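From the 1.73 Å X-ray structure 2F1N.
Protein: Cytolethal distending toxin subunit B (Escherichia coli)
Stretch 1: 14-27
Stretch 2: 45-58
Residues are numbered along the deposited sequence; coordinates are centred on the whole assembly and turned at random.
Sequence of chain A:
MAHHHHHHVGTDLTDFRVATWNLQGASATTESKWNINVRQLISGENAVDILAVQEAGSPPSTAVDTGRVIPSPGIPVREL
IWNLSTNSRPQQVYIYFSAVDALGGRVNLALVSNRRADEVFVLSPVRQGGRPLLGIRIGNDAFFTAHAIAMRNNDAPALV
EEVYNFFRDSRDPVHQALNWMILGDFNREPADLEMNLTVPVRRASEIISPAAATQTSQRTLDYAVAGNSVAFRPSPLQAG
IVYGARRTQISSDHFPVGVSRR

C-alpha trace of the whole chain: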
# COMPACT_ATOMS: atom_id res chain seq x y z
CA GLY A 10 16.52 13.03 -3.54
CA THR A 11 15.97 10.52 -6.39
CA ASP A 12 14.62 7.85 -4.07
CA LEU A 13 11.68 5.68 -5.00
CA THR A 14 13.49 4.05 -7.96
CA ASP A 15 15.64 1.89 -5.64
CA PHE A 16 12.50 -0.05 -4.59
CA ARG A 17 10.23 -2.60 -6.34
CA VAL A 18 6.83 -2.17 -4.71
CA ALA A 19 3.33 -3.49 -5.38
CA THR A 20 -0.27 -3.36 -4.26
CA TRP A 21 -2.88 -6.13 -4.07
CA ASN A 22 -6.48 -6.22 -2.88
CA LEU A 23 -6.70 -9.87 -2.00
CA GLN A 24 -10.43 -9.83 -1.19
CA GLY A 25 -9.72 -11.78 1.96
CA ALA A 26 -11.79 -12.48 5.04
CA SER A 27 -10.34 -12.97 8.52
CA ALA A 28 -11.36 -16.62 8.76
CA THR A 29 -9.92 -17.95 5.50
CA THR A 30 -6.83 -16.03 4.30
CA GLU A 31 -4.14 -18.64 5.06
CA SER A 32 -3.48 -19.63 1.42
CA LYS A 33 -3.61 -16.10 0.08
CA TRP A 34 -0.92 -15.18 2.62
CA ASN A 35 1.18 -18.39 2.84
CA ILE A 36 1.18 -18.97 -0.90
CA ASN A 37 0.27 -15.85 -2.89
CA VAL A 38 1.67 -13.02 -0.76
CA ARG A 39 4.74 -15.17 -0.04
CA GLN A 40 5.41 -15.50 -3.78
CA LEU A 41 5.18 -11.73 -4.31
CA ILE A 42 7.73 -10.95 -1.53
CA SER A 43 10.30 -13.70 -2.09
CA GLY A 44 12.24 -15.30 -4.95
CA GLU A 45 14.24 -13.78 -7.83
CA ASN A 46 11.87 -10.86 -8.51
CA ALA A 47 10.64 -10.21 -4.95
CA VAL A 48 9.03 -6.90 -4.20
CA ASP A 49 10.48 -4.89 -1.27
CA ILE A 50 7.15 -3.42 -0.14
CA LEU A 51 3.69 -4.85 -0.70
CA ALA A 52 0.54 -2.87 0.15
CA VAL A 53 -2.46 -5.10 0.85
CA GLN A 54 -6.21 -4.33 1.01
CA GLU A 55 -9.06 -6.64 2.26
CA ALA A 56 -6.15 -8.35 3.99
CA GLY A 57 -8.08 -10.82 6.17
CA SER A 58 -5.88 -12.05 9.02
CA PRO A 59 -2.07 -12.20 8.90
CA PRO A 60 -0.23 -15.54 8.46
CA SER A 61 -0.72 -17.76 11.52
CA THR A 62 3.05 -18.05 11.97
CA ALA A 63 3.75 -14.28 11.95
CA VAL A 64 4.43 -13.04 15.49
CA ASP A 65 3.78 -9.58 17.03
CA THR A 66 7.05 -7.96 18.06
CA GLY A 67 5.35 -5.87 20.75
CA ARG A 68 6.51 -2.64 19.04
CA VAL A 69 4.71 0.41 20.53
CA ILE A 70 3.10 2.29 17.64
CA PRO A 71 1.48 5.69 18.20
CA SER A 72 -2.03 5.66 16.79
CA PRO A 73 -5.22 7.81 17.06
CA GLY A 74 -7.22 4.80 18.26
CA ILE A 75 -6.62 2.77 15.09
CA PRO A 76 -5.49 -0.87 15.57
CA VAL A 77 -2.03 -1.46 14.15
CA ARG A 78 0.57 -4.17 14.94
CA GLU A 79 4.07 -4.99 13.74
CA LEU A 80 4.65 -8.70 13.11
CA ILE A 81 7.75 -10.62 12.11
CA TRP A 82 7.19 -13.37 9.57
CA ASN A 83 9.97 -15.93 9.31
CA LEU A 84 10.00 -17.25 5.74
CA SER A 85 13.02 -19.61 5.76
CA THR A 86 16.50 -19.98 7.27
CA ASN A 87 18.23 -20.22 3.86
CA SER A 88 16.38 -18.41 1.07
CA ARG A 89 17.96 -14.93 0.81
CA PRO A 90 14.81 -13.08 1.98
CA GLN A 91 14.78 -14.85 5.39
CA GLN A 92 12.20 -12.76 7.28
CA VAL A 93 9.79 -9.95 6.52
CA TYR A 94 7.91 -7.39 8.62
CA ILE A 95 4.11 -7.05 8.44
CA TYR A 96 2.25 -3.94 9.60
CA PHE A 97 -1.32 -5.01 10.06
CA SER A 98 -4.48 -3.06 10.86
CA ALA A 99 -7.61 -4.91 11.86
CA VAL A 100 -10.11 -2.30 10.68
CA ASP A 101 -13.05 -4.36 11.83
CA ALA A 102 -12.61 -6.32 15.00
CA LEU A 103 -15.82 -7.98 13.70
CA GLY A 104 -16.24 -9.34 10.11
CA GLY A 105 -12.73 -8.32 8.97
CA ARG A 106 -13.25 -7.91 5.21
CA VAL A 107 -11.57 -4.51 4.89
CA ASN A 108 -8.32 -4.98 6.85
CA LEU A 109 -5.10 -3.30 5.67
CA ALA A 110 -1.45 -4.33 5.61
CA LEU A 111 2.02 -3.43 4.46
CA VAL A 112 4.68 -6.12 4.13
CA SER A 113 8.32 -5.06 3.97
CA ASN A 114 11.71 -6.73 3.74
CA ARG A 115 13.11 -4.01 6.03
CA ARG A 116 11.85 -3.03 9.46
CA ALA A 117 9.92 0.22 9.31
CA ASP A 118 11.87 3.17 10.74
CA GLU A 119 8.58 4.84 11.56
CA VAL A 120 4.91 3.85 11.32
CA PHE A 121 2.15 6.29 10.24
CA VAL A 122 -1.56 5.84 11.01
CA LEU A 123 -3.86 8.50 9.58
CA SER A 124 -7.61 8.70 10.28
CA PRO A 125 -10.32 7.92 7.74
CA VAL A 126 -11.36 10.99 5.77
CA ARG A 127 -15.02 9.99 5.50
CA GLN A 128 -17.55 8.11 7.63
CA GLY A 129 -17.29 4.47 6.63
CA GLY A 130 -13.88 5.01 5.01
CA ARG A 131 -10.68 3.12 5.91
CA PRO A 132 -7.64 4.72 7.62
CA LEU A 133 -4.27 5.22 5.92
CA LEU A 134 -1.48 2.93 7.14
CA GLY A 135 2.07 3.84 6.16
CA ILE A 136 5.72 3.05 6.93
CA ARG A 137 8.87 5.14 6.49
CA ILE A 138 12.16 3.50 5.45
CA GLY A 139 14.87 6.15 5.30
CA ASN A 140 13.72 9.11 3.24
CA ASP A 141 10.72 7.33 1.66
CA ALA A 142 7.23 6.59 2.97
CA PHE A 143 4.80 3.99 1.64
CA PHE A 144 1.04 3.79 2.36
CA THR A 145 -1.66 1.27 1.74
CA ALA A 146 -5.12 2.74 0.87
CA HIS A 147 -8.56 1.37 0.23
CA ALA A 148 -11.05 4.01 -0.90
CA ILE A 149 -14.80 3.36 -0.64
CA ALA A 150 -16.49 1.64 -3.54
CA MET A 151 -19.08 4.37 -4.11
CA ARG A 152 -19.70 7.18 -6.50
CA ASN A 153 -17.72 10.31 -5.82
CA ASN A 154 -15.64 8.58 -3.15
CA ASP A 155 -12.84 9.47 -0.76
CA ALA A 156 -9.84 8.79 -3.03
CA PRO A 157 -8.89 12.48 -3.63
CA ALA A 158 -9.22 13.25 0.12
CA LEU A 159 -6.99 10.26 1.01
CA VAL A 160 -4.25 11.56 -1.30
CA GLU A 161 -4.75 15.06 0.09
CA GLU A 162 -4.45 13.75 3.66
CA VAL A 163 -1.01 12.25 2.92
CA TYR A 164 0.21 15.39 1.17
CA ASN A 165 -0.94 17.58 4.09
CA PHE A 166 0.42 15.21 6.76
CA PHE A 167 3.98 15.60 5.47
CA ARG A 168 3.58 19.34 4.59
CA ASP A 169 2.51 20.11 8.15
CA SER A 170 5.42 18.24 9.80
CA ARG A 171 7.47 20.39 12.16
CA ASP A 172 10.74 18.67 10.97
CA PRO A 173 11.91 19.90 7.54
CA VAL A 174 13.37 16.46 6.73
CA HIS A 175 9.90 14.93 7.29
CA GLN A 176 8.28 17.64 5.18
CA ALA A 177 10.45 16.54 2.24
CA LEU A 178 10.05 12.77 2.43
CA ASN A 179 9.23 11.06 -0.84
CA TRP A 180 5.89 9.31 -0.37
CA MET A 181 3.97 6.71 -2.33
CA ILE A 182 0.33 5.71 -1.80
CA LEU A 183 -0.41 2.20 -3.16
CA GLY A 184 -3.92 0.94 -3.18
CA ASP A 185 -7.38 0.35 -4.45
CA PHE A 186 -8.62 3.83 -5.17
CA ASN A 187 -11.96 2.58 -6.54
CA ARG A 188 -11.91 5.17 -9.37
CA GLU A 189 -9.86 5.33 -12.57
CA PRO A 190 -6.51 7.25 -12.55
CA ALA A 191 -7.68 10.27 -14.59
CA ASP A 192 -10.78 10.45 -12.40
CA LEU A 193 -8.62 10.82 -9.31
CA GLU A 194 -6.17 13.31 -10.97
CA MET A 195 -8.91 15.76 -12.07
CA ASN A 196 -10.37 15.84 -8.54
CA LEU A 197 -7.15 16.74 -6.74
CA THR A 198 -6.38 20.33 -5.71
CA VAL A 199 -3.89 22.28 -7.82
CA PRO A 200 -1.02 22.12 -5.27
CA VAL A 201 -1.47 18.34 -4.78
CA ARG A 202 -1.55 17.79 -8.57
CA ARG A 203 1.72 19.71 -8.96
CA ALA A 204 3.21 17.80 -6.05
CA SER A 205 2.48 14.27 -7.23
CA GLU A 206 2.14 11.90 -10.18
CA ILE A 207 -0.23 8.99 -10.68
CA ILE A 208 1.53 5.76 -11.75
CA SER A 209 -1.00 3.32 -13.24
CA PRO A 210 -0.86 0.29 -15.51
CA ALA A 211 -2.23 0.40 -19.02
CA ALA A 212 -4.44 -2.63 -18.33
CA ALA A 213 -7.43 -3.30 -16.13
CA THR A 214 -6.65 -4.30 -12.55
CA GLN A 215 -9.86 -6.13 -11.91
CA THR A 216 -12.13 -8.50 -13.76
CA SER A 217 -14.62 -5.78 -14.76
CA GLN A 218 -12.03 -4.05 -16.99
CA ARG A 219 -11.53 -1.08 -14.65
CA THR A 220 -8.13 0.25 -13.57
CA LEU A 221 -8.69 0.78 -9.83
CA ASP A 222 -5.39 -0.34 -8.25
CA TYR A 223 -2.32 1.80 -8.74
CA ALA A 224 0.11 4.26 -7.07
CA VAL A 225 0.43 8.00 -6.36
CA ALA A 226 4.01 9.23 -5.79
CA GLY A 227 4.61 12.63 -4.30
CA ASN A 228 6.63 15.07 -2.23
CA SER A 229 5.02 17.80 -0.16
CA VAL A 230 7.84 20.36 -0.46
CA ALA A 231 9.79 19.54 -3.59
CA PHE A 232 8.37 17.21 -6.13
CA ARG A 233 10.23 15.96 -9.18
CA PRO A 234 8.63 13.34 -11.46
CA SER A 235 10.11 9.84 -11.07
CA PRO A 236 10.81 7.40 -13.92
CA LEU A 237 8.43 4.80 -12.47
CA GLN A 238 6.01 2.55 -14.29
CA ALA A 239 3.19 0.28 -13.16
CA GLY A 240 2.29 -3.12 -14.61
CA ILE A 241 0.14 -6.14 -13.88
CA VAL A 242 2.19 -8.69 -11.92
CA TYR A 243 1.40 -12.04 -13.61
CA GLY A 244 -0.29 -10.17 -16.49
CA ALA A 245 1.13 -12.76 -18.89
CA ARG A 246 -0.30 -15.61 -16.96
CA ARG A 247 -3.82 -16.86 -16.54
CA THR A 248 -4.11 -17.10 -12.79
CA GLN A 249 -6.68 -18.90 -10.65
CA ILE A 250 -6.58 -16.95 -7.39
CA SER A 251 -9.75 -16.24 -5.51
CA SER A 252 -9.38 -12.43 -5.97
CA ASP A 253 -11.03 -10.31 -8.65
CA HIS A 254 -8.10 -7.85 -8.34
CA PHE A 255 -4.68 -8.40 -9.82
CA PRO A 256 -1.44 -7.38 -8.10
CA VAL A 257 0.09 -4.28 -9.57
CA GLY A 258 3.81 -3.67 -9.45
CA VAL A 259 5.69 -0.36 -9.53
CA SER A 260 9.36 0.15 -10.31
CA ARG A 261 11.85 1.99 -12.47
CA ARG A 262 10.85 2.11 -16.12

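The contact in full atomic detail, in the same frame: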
# COMPACT_ATOMS: atom_id res chain seq x y z
N THR A 14 13.00 4.99 -6.95
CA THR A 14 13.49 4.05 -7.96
C THR A 14 14.40 2.92 -7.47
O THR A 14 14.72 2.03 -8.23
CB THR A 14 14.14 4.78 -9.19
OG1 THR A 14 15.36 5.42 -8.79
CG2 THR A 14 13.26 5.93 -9.65
N ASP A 15 14.81 2.96 -6.20
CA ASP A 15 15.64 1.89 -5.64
C ASP A 15 14.76 0.68 -5.27
O ASP A 15 15.27 -0.44 -5.13
CB ASP A 15 16.37 2.38 -4.37
CG ASP A 15 17.70 3.08 -4.67
OD1 ASP A 15 17.91 3.59 -5.80
OD2 ASP A 15 18.59 3.19 -3.81
N PHE A 16 13.46 0.94 -5.09
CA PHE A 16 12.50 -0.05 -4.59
C PHE A 16 11.63 -0.68 -5.71
O PHE A 16 11.22 0.03 -6.63
CB PHE A 16 11.52 0.61 -3.62
CG PHE A 16 12.15 1.14 -2.35
CD1 PHE A 16 12.82 2.35 -2.34
CD2 PHE A 16 12.03 0.43 -1.15
CE1 PHE A 16 13.40 2.85 -1.16
CE2 PHE A 16 12.59 0.91 0.04
CZ PHE A 16 13.28 2.12 0.03
N ARG A 17 11.35 -1.98 -5.60
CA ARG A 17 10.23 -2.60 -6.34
C ARG A 17 9.11 -2.70 -5.32
O ARG A 17 9.31 -3.26 -4.25
CB ARG A 17 10.58 -4.02 -6.79
CG ARG A 17 11.57 -4.10 -7.92
CD ARG A 17 11.89 -5.54 -8.32
NE ARG A 17 10.72 -6.45 -8.32
CZ ARG A 17 9.88 -6.57 -9.35
NH1 ARG A 17 10.08 -5.86 -10.45
NH2 ARG A 17 8.85 -7.41 -9.29
N VAL A 18 7.96 -2.12 -5.63
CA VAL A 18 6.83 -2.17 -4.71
C VAL A 18 5.62 -2.70 -5.46
O VAL A 18 5.63 -2.85 -6.69
CB VAL A 18 6.53 -0.78 -4.07
CG1 VAL A 18 7.82 -0.17 -3.42
CG2 VAL A 18 6.01 0.19 -5.11
N ALA A 19 4.56 -3.03 -4.73
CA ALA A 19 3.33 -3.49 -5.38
C ALA A 19 2.13 -3.31 -4.47
O ALA A 19 2.27 -2.98 -3.29
CB ALA A 19 3.46 -5.03 -5.76
N THR A 20 0.94 -3.45 -5.04
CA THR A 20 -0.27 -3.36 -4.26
C THR A 20 -1.22 -4.49 -4.70
O THR A 20 -1.25 -4.84 -5.90
CB THR A 20 -0.91 -1.97 -4.45
OG1 THR A 20 -2.15 -1.92 -3.75
CG2 THR A 20 -1.30 -1.72 -5.93
N TRP A 21 -1.91 -5.11 -3.74
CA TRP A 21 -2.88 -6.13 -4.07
C TRP A 21 -4.08 -6.12 -3.12
O TRP A 21 -3.93 -6.17 -1.90
CB TRP A 21 -2.15 -7.50 -4.00
CG TRP A 21 -3.00 -8.64 -4.56
CD1 TRP A 21 -3.94 -8.55 -5.55
CD2 TRP A 21 -3.00 -10.01 -4.13
NE1 TRP A 21 -4.52 -9.79 -5.77
CE2 TRP A 21 -3.96 -10.70 -4.90
CE3 TRP A 21 -2.27 -10.73 -3.16
CZ2 TRP A 21 -4.20 -12.07 -4.75
CZ3 TRP A 21 -2.52 -12.08 -2.99
CH2 TRP A 21 -3.48 -12.75 -3.80
N ASN A 22 -5.29 -6.04 -3.68
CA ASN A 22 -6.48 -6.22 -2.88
C ASN A 22 -6.80 -7.71 -2.99
O ASN A 22 -7.16 -8.21 -4.06
CB ASN A 22 -7.61 -5.35 -3.47
CG ASN A 22 -8.96 -5.53 -2.78
OD1 ASN A 22 -9.21 -6.54 -2.17
ND2 ASN A 22 -9.83 -4.54 -2.91
N LEU A 23 -6.60 -8.43 -1.90
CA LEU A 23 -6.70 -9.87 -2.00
C LEU A 23 -8.09 -10.39 -1.67
O LEU A 23 -8.30 -11.61 -1.74
CB LEU A 23 -5.57 -10.58 -1.25
CG LEU A 23 -5.35 -10.47 0.24
CD1 LEU A 23 -6.37 -11.38 0.96
CD2 LEU A 23 -3.95 -10.87 0.63
N GLN A 24 -9.02 -9.47 -1.39
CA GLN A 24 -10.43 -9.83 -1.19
C GLN A 24 -10.55 -10.97 -0.20
O GLN A 24 -11.24 -11.98 -0.45
CB GLN A 24 -11.07 -10.18 -2.54
CG GLN A 24 -11.31 -8.94 -3.39
CD GLN A 24 -12.29 -9.21 -4.56
OE1 GLN A 24 -12.27 -10.28 -5.17
NE2 GLN A 24 -13.17 -8.25 -4.83
N GLY A 25 -9.88 -10.77 0.95
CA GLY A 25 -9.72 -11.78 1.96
C GLY A 25 -10.73 -11.52 3.06
O GLY A 25 -11.30 -10.43 3.17
N ALA A 26 -10.88 -12.53 3.91
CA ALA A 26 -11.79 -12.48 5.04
C ALA A 26 -10.98 -13.07 6.17
O ALA A 26 -10.17 -13.98 5.93
CB ALA A 26 -13.00 -13.37 4.78
N SER A 27 -11.20 -12.58 7.38
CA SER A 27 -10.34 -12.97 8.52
C SER A 27 -10.27 -14.47 8.79
O SER A 27 -9.26 -14.99 9.22
CB SER A 27 -10.67 -12.17 9.79
OG SER A 27 -12.05 -11.87 9.87
N GLU A 45 13.35 -14.61 -7.00
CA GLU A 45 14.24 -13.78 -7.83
C GLU A 45 13.78 -12.36 -8.17
O GLU A 45 14.63 -11.45 -8.41
CB GLU A 45 14.54 -14.54 -9.14
CG GLU A 45 15.32 -15.82 -8.90
CD GLU A 45 16.75 -15.58 -8.42
OE1 GLU A 45 17.61 -15.07 -9.20
OE2 GLU A 45 17.02 -15.94 -7.24
N ASN A 46 12.46 -12.17 -8.21
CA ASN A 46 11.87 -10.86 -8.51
C ASN A 46 10.96 -10.37 -7.39
O ASN A 46 9.90 -9.75 -7.65
CB ASN A 46 11.10 -10.87 -9.85
CG ASN A 46 11.98 -11.18 -11.03
OD1 ASN A 46 11.93 -12.28 -11.58
ND2 ASN A 46 12.81 -10.22 -11.42
N ALA A 47 11.40 -10.59 -6.15
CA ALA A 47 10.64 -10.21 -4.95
C ALA A 47 10.40 -8.74 -4.90
O ALA A 47 11.31 -7.95 -5.18
CB ALA A 47 11.37 -10.63 -3.70
N VAL A 48 9.19 -8.33 -4.51
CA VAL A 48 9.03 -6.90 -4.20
C VAL A 48 9.51 -6.60 -2.78
O VAL A 48 9.45 -7.47 -1.92
CB VAL A 48 7.60 -6.41 -4.45
CG1 VAL A 48 7.09 -6.90 -5.84
CG2 VAL A 48 6.67 -6.85 -3.35
N ASP A 49 10.01 -5.37 -2.57
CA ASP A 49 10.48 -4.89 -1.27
C ASP A 49 9.33 -4.49 -0.35
O ASP A 49 9.39 -4.73 0.86
CB ASP A 49 11.37 -3.67 -1.51
CG ASP A 49 12.54 -4.01 -2.42
OD1 ASP A 49 13.25 -5.01 -2.11
OD2 ASP A 49 12.80 -3.37 -3.48
N ILE A 50 8.29 -3.88 -0.93
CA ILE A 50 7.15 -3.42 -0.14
C ILE A 50 5.90 -3.86 -0.88
O ILE A 50 5.78 -3.64 -2.08
CB ILE A 50 7.18 -1.90 0.06
CG1 ILE A 50 8.35 -1.56 1.00
CG2 ILE A 50 5.88 -1.42 0.75
CD1 ILE A 50 8.85 -0.21 0.92
N LEU A 51 5.00 -4.54 -0.17
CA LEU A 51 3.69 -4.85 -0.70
C LEU A 51 2.59 -4.19 0.17
O LEU A 51 2.50 -4.43 1.39
CB LEU A 51 3.46 -6.39 -0.73
CG LEU A 51 2.07 -6.87 -1.16
CD1 LEU A 51 1.78 -6.50 -2.64
CD2 LEU A 51 1.92 -8.37 -0.88
N ALA A 52 1.71 -3.43 -0.50
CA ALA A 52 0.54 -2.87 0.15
C ALA A 52 -0.60 -3.84 -0.11
O ALA A 52 -0.81 -4.31 -1.24
CB ALA A 52 0.19 -1.47 -0.42
N VAL A 53 -1.34 -4.13 0.94
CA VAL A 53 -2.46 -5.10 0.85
C VAL A 53 -3.77 -4.45 1.33
O VAL A 53 -3.79 -3.72 2.36
CB VAL A 53 -2.16 -6.36 1.72
CG1 VAL A 53 -3.26 -7.48 1.50
CG2 VAL A 53 -0.75 -6.91 1.43
N GLN A 54 -4.87 -4.73 0.58
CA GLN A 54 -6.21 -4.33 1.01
C GLN A 54 -7.11 -5.59 1.13
O GLN A 54 -6.75 -6.64 0.59
CB GLN A 54 -6.87 -3.32 0.02
CG GLN A 54 -5.90 -2.09 -0.22
CD GLN A 54 -4.90 -2.41 -1.32
OE1 GLN A 54 -5.23 -3.10 -2.29
NE2 GLN A 54 -3.63 -1.96 -1.13
N GLU A 55 -8.20 -5.47 1.89
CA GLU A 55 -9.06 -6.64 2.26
C GLU A 55 -8.15 -7.79 2.71
O GLU A 55 -8.25 -8.93 2.22
CB GLU A 55 -9.95 -7.04 1.08
CG GLU A 55 -10.81 -5.85 0.64
CD GLU A 55 -11.88 -6.21 -0.40
OE1 GLU A 55 -12.39 -7.36 -0.42
OE2 GLU A 55 -12.23 -5.26 -1.12
N ALA A 56 -7.29 -7.48 3.69
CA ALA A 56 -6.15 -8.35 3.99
C ALA A 56 -6.53 -9.59 4.83
O ALA A 56 -5.72 -10.51 4.98
CB ALA A 56 -5.02 -7.55 4.71
N GLY A 57 -7.76 -9.64 5.36
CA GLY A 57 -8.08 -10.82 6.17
C GLY A 57 -7.32 -10.78 7.50
O GLY A 57 -7.36 -9.79 8.23
N SER A 58 -6.65 -11.87 7.80
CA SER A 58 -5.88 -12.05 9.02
C SER A 58 -4.46 -12.32 8.54
O SER A 58 -4.27 -12.91 7.47
CB SER A 58 -6.44 -13.27 9.79
OG SER A 58 -7.66 -12.90 10.48
O HOH W 1 -13.91 -5.78 -2.93
O HOH W 2 -13.00 -9.17 1.30

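Two neighbouring parallel strands carry this contact, and their polar logic is a backbone ladder. Stretch 1 offers the amide and carbonyl of every second residue: Ala 19 N reaches Ile 50 O at 3.0 Å, Ala 52 N reaches Ala 19 O at 2.9 Å, Trp 21 N reaches Ala 52 O at 2.8 Å, and Gln 54 N reaches Trp 21 O at 3.0 Å. Leu 23 N to Gln 54 O, 3.1 Å, continues the series. This alternation is the parallel rule: one residue bonds to two partners that flank its opposite number, so Ala 19 clasps Leu 51 and Trp 21 clasps Val 53.

Side chains extend the ladder at both ends. At the start, Asp 49 points toward Arg 17 and its OD2 accepts from Arg 17 N at 2.9 Å, while Asp 49 N donates to Arg 17 O at 2.8 Å; a carboxylate thus does the work of a strand carbonyl. The Arg 17 side chain runs on to a weak hydrogen bond from NH2 to Asn 46 O, 3.0 Å. Farther along, the chain turns a corner at Gln 54 and Glu 55. There Asn 22 ND2 donates to Glu 55 OE2 at 3.1 Å, and Gly 25 N to Glu 55 O at 2.8 Å. An ideal CB on Gly 25 would lie 2.9 Å from Glu 55 O and 2.5 Å from Leu 23 CD1, both clashes. Beyond it, Ser 58 OG donates to Ser 27 O at 2.9 Å.

Packing follows the strand alternation. On one face Val 18 CG1 meets Ile 50 CB at 3.9 Å; on the other, Ala 19 CB lies 3.8 Å from Leu 51 CD1. Leu 23 CD2 closes on Val 53 CG1 at 3.6 Å, and Phe 16 CD2 reaches Ile 50 CD1 at 3.8 Å.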